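Local atomic coordinates of ATP synthase subunit s, mitochondrial (Bos taurus, PDB entry 3E4G), a protein that regulates mitochondrial ATP synthase, being necessary for its proton conduction and blocking a proton leak through an alternative exit pathway. Residues C34-Q43 / Y61-C72; I98-Q108 / V127-F138. The protein carries 1 engineered substitution. All coordinates share one frame; numbering follows the deposited sequence.

Contact 1 (C34-Q43 / Y61-C72); sequences CGAMVRYHGQ and YKIQAIDATDSC. With MG (magnesium ion), chain B.
Residues M37–R39 of the edge strand pair antiparallel with A65–D67 of its neighbour, where the N-terminal domain of this leucine-rich-repeat protein runs into the first repeats; a magnesium ion bridges the two segments beyond one end of the ladder. M37 and D67 exchange two backbone hydrogen bonds. At R39 the ladder is interrupted by a classic beta bulge: R39 O accepts from both Q64 N, at 2.9 Å, and A65 N.

R39 suits the bulge because its long chain runs beside that of Q64. CG stands opposite the backbone N (chi1 -174°) and a bend at chi3 turns the guanidinium toward the amide oxygen, bringing NH1 to 2.9 Å from Q64 OE1, which lies in the guanidinium plane; NH1 also donates to Q43 O. The Q64 side chain serves H41 as well: Q64 CB sits 3.5 Å from the centroid of the H41 imidazole, over its face, and the amide continues along the ring, their planes 27° apart. Outside the pair, H41 NE2 bonds Y86 O and Q64 NE2 bonds E88, so both polar groups are fixed in rotation. Y40 receives Y61 CB over one face, 3.6 Å from the ring centroid, while its hydroxyl bonds S28.

Near the metal, C34 O is gripped by C72 N and by S71 OG, the latter at 2.8 Å from above the carbonyl plane. G35, whose positive phi closes helix 23-33 in a Schellman motif, presents its O to magnesium at 2.2 Å, and T69 O binds at 2.3 Å; three waters also coordinate the ion. With two carbonyl oxygens as its protein ligands, the site brings no side-chain charge to the ion, whose positive charge is likely to offset the repulsion between these closely spaced oxygens.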
loop_
_atom_site.group_PDB
_atom_site.type_symbol
_atom_site.label_atom_id
_atom_site.label_comp_id
_atom_site.label_asym_id
_atom_site.label_seq_id
_atom_site.Cartn_x
_atom_site.Cartn_y
_atom_site.Cartn_z
ATOM N N CYS A 34 5.155 -11.422 -2.629
ATOM C CA CYS A 34 4.131 -11.484 -1.618
ATOM C C CYS A 34 2.719 -11.547 -2.202
ATOM O O CYS A 34 1.737 -11.385 -1.451
ATOM C CB CYS A 34 4.251 -10.288 -0.650
ATOM S SG CYS A 34 5.692 -10.348 0.410
ATOM N N GLY A 35 2.576 -11.833 -3.502
ATOM C CA GLY A 35 1.245 -12.013 -4.077
ATOM C C GLY A 35 0.509 -10.732 -4.384
ATOM O O GLY A 35 -0.738 -10.759 -4.489
ATOM N N ALA A 36 1.209 -9.612 -4.538
ATOM C CA ALA A 36 0.654 -8.373 -4.994
ATOM C C ALA A 36 1.069 -8.116 -6.462
ATOM O O ALA A 36 1.867 -8.882 -7.066
ATOM C CB ALA A 36 1.052 -7.227 -4.063
ATOM N N MET A 37 0.570 -7.057 -7.015
ATOM C CA MET A 37 0.860 -6.639 -8.413
ATOM C C MET A 37 1.210 -5.134 -8.375
ATOM O O MET A 37 0.777 -4.389 -7.497
ATOM C CB MET A 37 -0.390 -6.849 -9.304
ATOM C CG MET A 37 -0.880 -8.286 -9.332
ATOM S SD MET A 37 -2.387 -8.367 -10.354
ATOM C CE MET A 37 -2.808 -10.081 -10.158
ATOM N N VAL A 38 1.995 -4.731 -9.382
ATOM C CA VAL A 38 2.314 -3.300 -9.551
ATOM C C VAL A 38 2.126 -2.921 -11.022
ATOM O O VAL A 38 2.224 -3.772 -11.920
ATOM C CB VAL A 38 3.753 -2.935 -9.142
ATOM C CG1 VAL A 38 3.988 -3.319 -7.635
ATOM C CG2 VAL A 38 4.842 -3.512 -10.004
ATOM N N ARG A 39 1.915 -1.641 -11.250
ATOM C CA ARG A 39 1.847 -1.101 -12.622
ATOM C C ARG A 39 2.719 0.139 -12.654
ATOM O O ARG A 39 2.622 1.017 -11.770
ATOM C CB ARG A 39 0.423 -0.740 -13.015
ATOM C CG ARG A 39 0.340 -0.326 -14.495
ATOM C CD ARG A 39 -1.060 0.060 -14.933
ATOM N NE ARG A 39 -1.648 1.124 -14.131
ATOM C CZ ARG A 39 -1.190 2.377 -14.095
ATOM N NH1 ARG A 39 -0.190 2.772 -14.926
ATOM N NH2 ARG A 39 -1.683 3.230 -13.231
ATOM N N TYR A 40 3.594 0.194 -13.659
ATOM C CA TYR A 40 4.539 1.328 -13.789
ATOM C C TYR A 40 3.898 2.487 -14.541
ATOM O O TYR A 40 3.048 2.351 -15.435
ATOM C CB TYR A 40 5.785 0.861 -14.545
ATOM C CG TYR A 40 6.517 -0.226 -13.815
ATOM C CD1 TYR A 40 6.893 -0.068 -12.477
ATOM C CD2 TYR A 40 6.860 -1.442 -14.446
ATOM C CE1 TYR A 40 7.566 -1.069 -11.798
ATOM C CE2 TYR A 40 7.537 -2.418 -13.778
ATOM C CZ TYR A 40 7.892 -2.239 -12.443
ATOM O OH TYR A 40 8.557 -3.271 -11.803
ATOM N N HIS A 41 4.378 3.696 -14.156
ATOM C CA HIS A 41 4.081 4.893 -14.962
ATOM C C HIS A 41 4.415 4.589 -16.414
ATOM O O HIS A 41 5.456 4.063 -16.753
ATOM C CB HIS A 41 4.935 6.063 -14.483
ATOM C CG HIS A 41 4.386 6.710 -13.285
ATOM N ND1 HIS A 41 3.402 7.664 -13.359
ATOM C CD2 HIS A 41 4.660 6.501 -11.941
ATOM C CE1 HIS A 41 3.098 8.017 -12.130
ATOM N NE2 HIS A 41 3.818 7.311 -11.239
ATOM N N GLY A 42 3.459 5.019 -17.274
ATOM C CA GLY A 42 3.623 4.890 -18.733
ATOM C C GLY A 42 3.235 3.569 -19.292
ATOM O O GLY A 42 3.304 3.388 -20.517
ATOM N N GLN A 43 2.802 2.605 -18.457
ATOM C CA GLN A 43 2.410 1.299 -18.954
ATOM C C GLN A 43 0.964 1.014 -18.591
ATOM O O GLN A 43 0.480 1.286 -17.488
ATOM C CB GLN A 43 3.312 0.210 -18.408
ATOM C CG GLN A 43 4.760 0.486 -18.758
ATOM C CD GLN A 43 5.611 -0.720 -18.586
ATOM O OE1 GLN A 43 5.402 -1.578 -17.729
ATOM N NE2 GLN A 43 6.587 -0.837 -19.489
ATOM N N TYR A 61 11.815 2.126 -14.539
ATOM C CA TYR A 61 10.384 1.864 -14.278
ATOM C C TYR A 61 10.039 2.331 -12.872
ATOM O O TYR A 61 10.717 1.973 -11.890
ATOM C CB TYR A 61 10.071 0.402 -14.498
ATOM C CG TYR A 61 10.183 0.019 -15.939
ATOM C CD1 TYR A 61 9.310 0.561 -16.856
ATOM C CD2 TYR A 61 11.241 -0.793 -16.393
ATOM C CE1 TYR A 61 9.511 0.268 -18.242
ATOM C CE2 TYR A 61 11.459 -1.115 -17.753
ATOM C CZ TYR A 61 10.581 -0.619 -18.559
ATOM O OH TYR A 61 10.748 -0.864 -19.983
ATOM N N LYS A 62 8.990 3.124 -12.805
ATOM C CA LYS A 62 8.558 3.742 -11.533
ATOM C C LYS A 62 7.147 3.277 -11.234
ATOM O O LYS A 62 6.233 3.399 -12.063
ATOM C CB LYS A 62 8.551 5.259 -11.639
ATOM C CG LYS A 62 9.905 5.871 -12.090
ATOM C CD LYS A 62 11.073 5.503 -11.185
ATOM C CE LYS A 62 12.338 6.231 -11.673
ATOM N NZ LYS A 62 13.524 5.832 -10.838
ATOM N N ILE A 63 6.937 2.742 -10.029
ATOM C CA ILE A 63 5.596 2.301 -9.641
ATOM C C ILE A 63 4.617 3.457 -9.605
ATOM O O ILE A 63 4.865 4.455 -8.889
ATOM C CB ILE A 63 5.640 1.562 -8.281
ATOM C CG1 ILE A 63 6.537 0.317 -8.367
ATOM C CG2 ILE A 63 4.225 1.229 -7.812
ATOM C CD1 ILE A 63 6.838 -0.313 -6.977
ATOM N N GLN A 64 3.508 3.314 -10.300
ATOM C CA GLN A 64 2.385 4.235 -10.210
ATOM C C GLN A 64 1.266 3.689 -9.350
ATOM O O GLN A 64 0.598 4.426 -8.613
ATOM C CB GLN A 64 1.827 4.566 -11.642
ATOM C CG GLN A 64 0.691 5.564 -11.576
ATOM C CD GLN A 64 0.362 6.138 -12.984
ATOM O OE1 GLN A 64 0.523 5.429 -13.975
ATOM N NE2 GLN A 64 -0.082 7.384 -13.031
ATOM N N ALA A 65 0.962 2.382 -9.499
ATOM C CA ALA A 65 -0.173 1.765 -8.828
ATOM C C ALA A 65 0.262 0.418 -8.264
ATOM O O ALA A 65 1.055 -0.308 -8.848
ATOM C CB ALA A 65 -1.343 1.586 -9.807
ATOM N N ILE A 66 -0.343 0.095 -7.112
ATOM C CA ILE A 66 -0.144 -1.168 -6.410
ATOM C C ILE A 66 -1.489 -1.790 -6.181
ATOM O O ILE A 66 -2.424 -1.113 -5.740
ATOM C CB ILE A 66 0.576 -0.943 -5.064
ATOM C CG1 ILE A 66 1.980 -0.361 -5.329
ATOM C CG2 ILE A 66 0.617 -2.236 -4.235
ATOM C CD1 ILE A 66 2.665 0.183 -4.063
ATOM N N ASP A 67 -1.611 -3.104 -6.462
ATOM C CA ASP A 67 -2.836 -3.841 -6.203
ATOM C C ASP A 67 -2.450 -5.087 -5.429
ATOM O O ASP A 67 -1.936 -6.055 -6.031
ATOM C CB ASP A 67 -3.572 -4.200 -7.500
ATOM C CG ASP A 67 -4.818 -4.972 -7.270
ATOM O OD1 ASP A 67 -5.087 -5.372 -6.110
ATOM O OD2 ASP A 67 -5.552 -5.141 -8.289
ATOM N N ALA A 68 -2.574 -5.029 -4.111
ATOM C CA ALA A 68 -2.238 -6.144 -3.227
ATOM C C ALA A 68 -3.525 -6.818 -2.835
ATOM O O ALA A 68 -4.216 -6.370 -1.900
ATOM C CB ALA A 68 -1.462 -5.620 -2.011
ATOM N N THR A 69 -3.882 -7.872 -3.567
ATOM C CA THR A 69 -5.081 -8.671 -3.285
ATOM C C THR A 69 -4.633 -10.052 -2.895
ATOM O O THR A 69 -3.841 -10.678 -3.594
ATOM C CB THR A 69 -6.008 -8.686 -4.536
ATOM O OG1 THR A 69 -6.462 -7.334 -4.775
ATOM C CG2 THR A 69 -7.245 -9.574 -4.299
ATOM N N ASP A 70 -5.162 -10.562 -1.773
ATOM C CA ASP A 70 -4.793 -11.910 -1.317
ATOM C C ASP A 70 -3.268 -11.989 -1.201
ATOM O O ASP A 70 -2.626 -12.929 -1.657
ATOM C CB ASP A 70 -5.355 -12.985 -2.237
ATOM C CG ASP A 70 -6.846 -13.187 -2.037
ATOM O OD1 ASP A 70 -7.206 -13.433 -0.860
ATOM O OD2 ASP A 70 -7.619 -13.206 -2.990
ATOM N N SER A 71 -2.678 -11.005 -0.517
ATOM C CA SER A 71 -1.235 -10.825 -0.404
ATOM C C SER A 71 -0.802 -11.011 1.045
ATOM O O SER A 71 -1.561 -10.716 1.983
ATOM C CB SER A 71 -0.887 -9.437 -0.897
ATOM O OG SER A 71 0.458 -9.075 -0.667
ATOM N N CYS A 72 0.459 -11.409 1.232
ATOM C CA CYS A 72 1.037 -11.578 2.598
ATOM C C CYS A 72 1.853 -10.419 3.039
ATOM O O CYS A 72 2.584 -10.543 4.055
ATOM C CB CYS A 72 1.845 -12.924 2.665
ATOM S SG CYS A 72 3.336 -12.909 1.662
HETATM MG MG MG B . -2.670 -11.166 -5.536
HETATM O O HOH W 1 7.830 4.051 -15.266
HETATM O O HOH W 2 0.864 5.968 -16.633
HETATM O O HOH W 3 8.415 -3.141 -20.138
HETATM O O HOH W 4 -2.610 -13.451 -4.483
HETATM O O HOH W 5 -4.742 -11.604 -6.607
HETATM O O HOH W 6 -1.413 -12.120 -7.356
#

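Contact 2 (I98-Q108 / V127-F138); sequences IEDGCLERLSQ and VTDKGIIALHHF
D100, in the first turn of helix 100-107, grips T128 at the start of helix 129-134 with both carboxylate oxygens, tying together neighbouring, nearly parallel helices (11° between axes) of leucine-rich repeats 3 and 4. T128 N donates almost straight to D100 OD1 (2.8 Å), and T128 OG1 donates to the syn lone pair of OD2 at 2.6 Å. The threonine hydroxyl does double duty: chi1 of 84° places OG1 between the backbone N and carbonyl carbon, from where it also accepts from K130 N and caps its own helix. G131 suits the close approach, since a side chain would run into D100 OD1. With an alanine in place of D100, T128 N and OG1 would probably lose the carboxylate that accepts from both, and the start of helix 129-134 would be held less firmly.

K130 starts with CG opposite its backbone N (chi1 -174°), then bends at chi3 and chi4, curling NZ round to E104 OE2, 2.8 Å away, in a salt bridge that meets the carboxylate on its syn side. On the buried side, L103 CD1 packs 3.8 Å from V127 CG1, and its CB rests against G131 O; behind these, L103 and I132 both touch I121 of the sheet. Farther along, S107 turns OG back to E104 O, and its CB lies 3.2 Å from A134 O, while the F138 ring directs its CE1 edge at L106 O.

The chemistry is thus divided: a two-oxygen carboxylate grip on T128 where the helices begin, a salt bridge on the outer side, and aliphatic groups facing the sheet. The positive charge of K130, 4.5 Å from D100 OD2 at its NZ, is likely to steady the aspartate as an anion.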
loop_
_atom_site.group_PDB
_atom_site.type_symbol
_atom_site.label_atom_id
_atom_site.label_comp_id
_atom_site.label_asym_id
_atom_site.label_seq_id
_atom_site.Cartn_x
_atom_site.Cartn_y
_atom_site.Cartn_z
ATOM N N ILE A 98 -2.354 -7.339 7.256
ATOM C CA ILE A 98 -2.315 -5.855 7.424
ATOM C C ILE A 98 -2.949 -5.518 8.763
ATOM O O ILE A 98 -3.984 -6.137 9.135
ATOM C CB ILE A 98 -2.984 -5.133 6.176
ATOM C CG1 ILE A 98 -2.150 -5.384 4.947
ATOM C CG2 ILE A 98 -3.321 -3.624 6.451
ATOM C CD1 ILE A 98 -2.229 -4.538 3.722
ATOM N N GLU A 99 -2.439 -4.523 9.425
ATOM C CA GLU A 99 -3.030 -3.988 10.652
ATOM C C GLU A 99 -2.913 -2.434 10.622
ATOM O O GLU A 99 -2.274 -1.842 9.738
ATOM C CB GLU A 99 -2.283 -4.548 11.887
ATOM C CG GLU A 99 -2.223 -6.001 12.022
ATOM C CD GLU A 99 -1.497 -6.474 13.214
ATOM O OE1 GLU A 99 -1.102 -5.644 14.046
ATOM O OE2 GLU A 99 -1.264 -7.706 13.360
ATOM N N ASP A 100 -3.452 -1.836 11.657
ATOM C CA ASP A 100 -3.353 -0.383 11.815
ATOM C C ASP A 100 -1.902 0.098 11.739
ATOM O O ASP A 100 -1.639 1.162 11.176
ATOM C CB ASP A 100 -3.980 0.052 13.128
ATOM C CG ASP A 100 -5.469 -0.114 13.169
ATOM O OD1 ASP A 100 -6.120 -0.171 12.094
ATOM O OD2 ASP A 100 -6.035 -0.092 14.322
ATOM N N GLY A 101 -0.991 -0.679 12.331
ATOM C CA GLY A 101 0.399 -0.235 12.325
ATOM C C GLY A 101 0.980 -0.149 10.895
ATOM O O GLY A 101 1.857 0.692 10.651
ATOM N N CYS A 102 0.494 -0.965 9.976
ATOM C CA CYS A 102 0.928 -0.925 8.577
ATOM C C CYS A 102 0.485 0.411 7.953
ATOM O O CYS A 102 1.242 1.090 7.243
ATOM C CB CYS A 102 0.306 -2.074 7.776
ATOM S SG CYS A 102 0.692 -3.739 8.474
ATOM N N LEU A 103 -0.790 0.774 8.205
ATOM C CA LEU A 103 -1.356 2.019 7.670
ATOM C C LEU A 103 -0.659 3.237 8.287
ATOM O O LEU A 103 -0.374 4.228 7.613
ATOM C CB LEU A 103 -2.848 2.086 7.903
ATOM C CG LEU A 103 -3.620 0.930 7.206
ATOM C CD1 LEU A 103 -5.114 1.071 7.495
ATOM C CD2 LEU A 103 -3.362 0.886 5.713
ATOM N N GLU A 104 -0.340 3.161 9.601
ATOM C CA GLU A 104 0.411 4.199 10.288
ATOM C C GLU A 104 1.786 4.338 9.617
ATOM O O GLU A 104 2.221 5.487 9.304
ATOM C CB GLU A 104 0.531 3.897 11.764
ATOM C CG GLU A 104 -0.769 4.032 12.485
ATOM C CD GLU A 104 -0.842 3.379 13.841
ATOM O OE1 GLU A 104 0.076 2.647 14.221
ATOM O OE2 GLU A 104 -1.851 3.583 14.508
ATOM N N ARG A 105 2.514 3.243 9.424
ATOM C CA ARG A 105 3.815 3.297 8.804
ATOM C C ARG A 105 3.768 3.963 7.421
ATOM O O ARG A 105 4.573 4.826 7.067
ATOM C CB ARG A 105 4.404 1.859 8.710
ATOM C CG ARG A 105 5.825 1.667 8.159
ATOM C CD ARG A 105 6.280 0.196 8.185
ATOM N NE ARG A 105 6.429 -0.288 9.534
ATOM C CZ ARG A 105 7.422 0.076 10.410
ATOM N NH1 ARG A 105 8.510 0.697 9.961
ATOM N NH2 ARG A 105 7.324 -0.229 11.651
ATOM N N LEU A 106 2.771 3.545 6.631
ATOM C CA LEU A 106 2.585 4.168 5.274
ATOM C C LEU A 106 2.333 5.670 5.389
ATOM O O LEU A 106 2.873 6.484 4.621
ATOM C CB LEU A 106 1.414 3.538 4.592
ATOM C CG LEU A 106 1.661 2.118 3.994
ATOM C CD1 LEU A 106 0.314 1.520 3.590
ATOM C CD2 LEU A 106 2.558 2.173 2.818
ATOM N N SER A 107 1.458 6.047 6.320
ATOM C CA SER A 107 1.000 7.452 6.432
ATOM C C SER A 107 2.153 8.371 6.768
ATOM O O SER A 107 2.046 9.583 6.498
ATOM C CB SER A 107 -0.086 7.585 7.462
ATOM O OG SER A 107 0.411 7.471 8.798
ATOM N N GLN A 108 3.191 7.865 7.426
ATOM C CA GLN A 108 4.348 8.650 7.867
ATOM C C GLN A 108 5.443 8.828 6.847
ATOM O O GLN A 108 6.417 9.536 7.078
ATOM C CB GLN A 108 4.924 8.004 9.174
ATOM C CG GLN A 108 3.953 8.202 10.334
ATOM C CD GLN A 108 3.857 9.564 10.720
ATOM O OE1 GLN A 108 2.732 10.092 11.070
ATOM N NE2 GLN A 108 4.940 10.297 10.808
ATOM N N VAL A 127 -8.143 -4.073 10.208
ATOM C CA VAL A 127 -8.066 -2.615 10.203
ATOM C C VAL A 127 -9.178 -2.029 11.039
ATOM O O VAL A 127 -10.330 -2.424 10.975
ATOM C CB VAL A 127 -8.158 -2.126 8.716
ATOM C CG1 VAL A 127 -8.342 -0.613 8.672
ATOM C CG2 VAL A 127 -6.923 -2.600 7.952
ATOM N N THR A 128 -8.805 -1.029 11.836
ATOM C CA THR A 128 -9.803 -0.332 12.657
ATOM C C THR A 128 -9.824 1.125 12.315
ATOM O O THR A 128 -9.057 1.672 11.493
ATOM C CB THR A 128 -9.513 -0.525 14.201
ATOM O OG1 THR A 128 -8.530 0.468 14.622
ATOM C CG2 THR A 128 -9.116 -1.914 14.554
ATOM N N ASP A 129 -10.700 1.848 13.045
ATOM C CA ASP A 129 -10.802 3.278 12.888
ATOM C C ASP A 129 -9.445 3.954 13.017
ATOM O O ASP A 129 -9.185 4.973 12.347
ATOM C CB ASP A 129 -11.768 3.859 13.928
ATOM C CG ASP A 129 -13.162 3.138 13.917
ATOM O OD1 ASP A 129 -13.213 1.977 14.414
ATOM O OD2 ASP A 129 -14.093 3.699 13.314
ATOM N N LYS A 130 -8.589 3.483 13.904
ATOM C CA LYS A 130 -7.265 4.113 14.104
ATOM C C LYS A 130 -6.407 4.095 12.861
ATOM O O LYS A 130 -5.735 5.076 12.508
ATOM C CB LYS A 130 -6.513 3.399 15.240
ATOM C CG LYS A 130 -5.240 3.940 15.678
ATOM C CD LYS A 130 -4.736 3.248 16.959
ATOM C CE LYS A 130 -4.167 1.983 16.612
ATOM N NZ LYS A 130 -2.719 1.957 16.598
ATOM N N GLY A 131 -6.371 2.964 12.169
ATOM C CA GLY A 131 -5.582 2.879 10.965
ATOM C C GLY A 131 -6.122 3.778 9.858
ATOM O O GLY A 131 -5.369 4.375 9.101
ATOM N N ILE A 132 -7.444 3.825 9.763
ATOM C CA ILE A 132 -8.054 4.696 8.734
ATOM C C ILE A 132 -7.727 6.132 9.000
ATOM O O ILE A 132 -7.387 6.903 8.086
ATOM C CB ILE A 132 -9.585 4.429 8.647
ATOM C CG1 ILE A 132 -9.909 2.976 8.249
ATOM C CG2 ILE A 132 -10.245 5.453 7.699
ATOM C CD1 ILE A 132 -9.228 2.503 7.006
ATOM N N ILE A 133 -7.871 6.591 10.237
ATOM C CA ILE A 133 -7.699 7.993 10.521
ATOM C C ILE A 133 -6.228 8.435 10.244
ATOM O O ILE A 133 -6.038 9.558 9.822
ATOM C CB ILE A 133 -8.149 8.281 12.003
ATOM C CG1 ILE A 133 -9.642 8.172 12.128
ATOM C CG2 ILE A 133 -7.682 9.662 12.470
ATOM C CD1 ILE A 133 -10.355 9.449 11.577
ATOM N N ALA A 134 -5.269 7.514 10.367
ATOM C CA ALA A 134 -3.911 7.804 10.030
ATOM C C ALA A 134 -3.715 8.312 8.558
ATOM O O ALA A 134 -2.788 9.050 8.243
ATOM C CB ALA A 134 -3.037 6.625 10.325
ATOM N N LEU A 135 -4.626 7.868 7.685
ATOM C CA LEU A 135 -4.538 8.242 6.256
ATOM C C LEU A 135 -4.743 9.712 5.998
ATOM O O LEU A 135 -4.491 10.173 4.864
ATOM C CB LEU A 135 -5.505 7.405 5.424
ATOM C CG LEU A 135 -5.324 5.887 5.617
ATOM C CD1 LEU A 135 -6.482 5.161 4.862
ATOM C CD2 LEU A 135 -3.875 5.425 5.175
ATOM N N HIS A 136 -5.176 10.463 7.015
ATOM C CA HIS A 136 -5.317 11.928 6.812
ATOM C C HIS A 136 -3.975 12.582 6.456
ATOM O O HIS A 136 -3.982 13.669 5.841
ATOM C CB HIS A 136 -5.942 12.600 8.025
ATOM C CG HIS A 136 -5.042 12.831 9.135
ATOM N ND1 HIS A 136 -4.756 11.926 10.128
ATOM C CD2 HIS A 136 -4.420 13.981 9.470
ATOM C CE1 HIS A 136 -3.915 12.507 10.993
ATOM N NE2 HIS A 136 -3.666 13.746 10.590
ATOM N N HIS A 137 -2.859 11.945 6.734
ATOM C CA HIS A 137 -1.558 12.532 6.341
ATOM C C HIS A 137 -1.359 12.489 4.836
ATOM O O HIS A 137 -0.435 13.175 4.337
ATOM C CB HIS A 137 -0.404 11.798 7.006
ATOM C CG HIS A 137 -0.391 12.023 8.475
ATOM N ND1 HIS A 137 -0.151 13.277 9.095
ATOM C CD2 HIS A 137 -0.621 11.165 9.446
ATOM C CE1 HIS A 137 -0.315 13.138 10.384
ATOM N NE2 HIS A 137 -0.470 11.852 10.654
ATOM N N PHE A 138 -2.133 11.712 4.083
ATOM C CA PHE A 138 -2.096 11.718 2.611
ATOM C C PHE A 138 -2.868 12.916 2.137
ATOM O O PHE A 138 -4.022 12.869 1.721
ATOM C CB PHE A 138 -2.600 10.390 2.052
ATOM C CG PHE A 138 -1.725 9.220 2.305
ATOM C CD1 PHE A 138 -0.398 9.295 2.747
ATOM C CD2 PHE A 138 -2.205 7.919 1.995
ATOM C CE1 PHE A 138 0.384 8.191 2.839
ATOM C CE2 PHE A 138 -1.400 6.808 2.137
ATOM C CZ PHE A 138 -0.108 6.938 2.560
HETATM O O HOH W 7 0.042 0.481 15.911
#

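Contacts 1 and 2 lie in series along the chain and on opposite sides of its centre, their own centres 19 Å apart. They do not touch, although their nearest atoms come within about 6 Å. Contact 1 joins strands at the N-terminal edge of the sheet, whereas contact 2 joins two helices packed against the sheet that contact 1 begins; strands 89-93 and 118-122 continue it in parallel from strand 63-69. The magnesium ion belongs to contact 1; the side chain of I98 in contact 2 is about 11 Å from the bound magnesium ion, too far for direct coordination. One contact therefore opens the repeat array, and the other belongs to its later stacking.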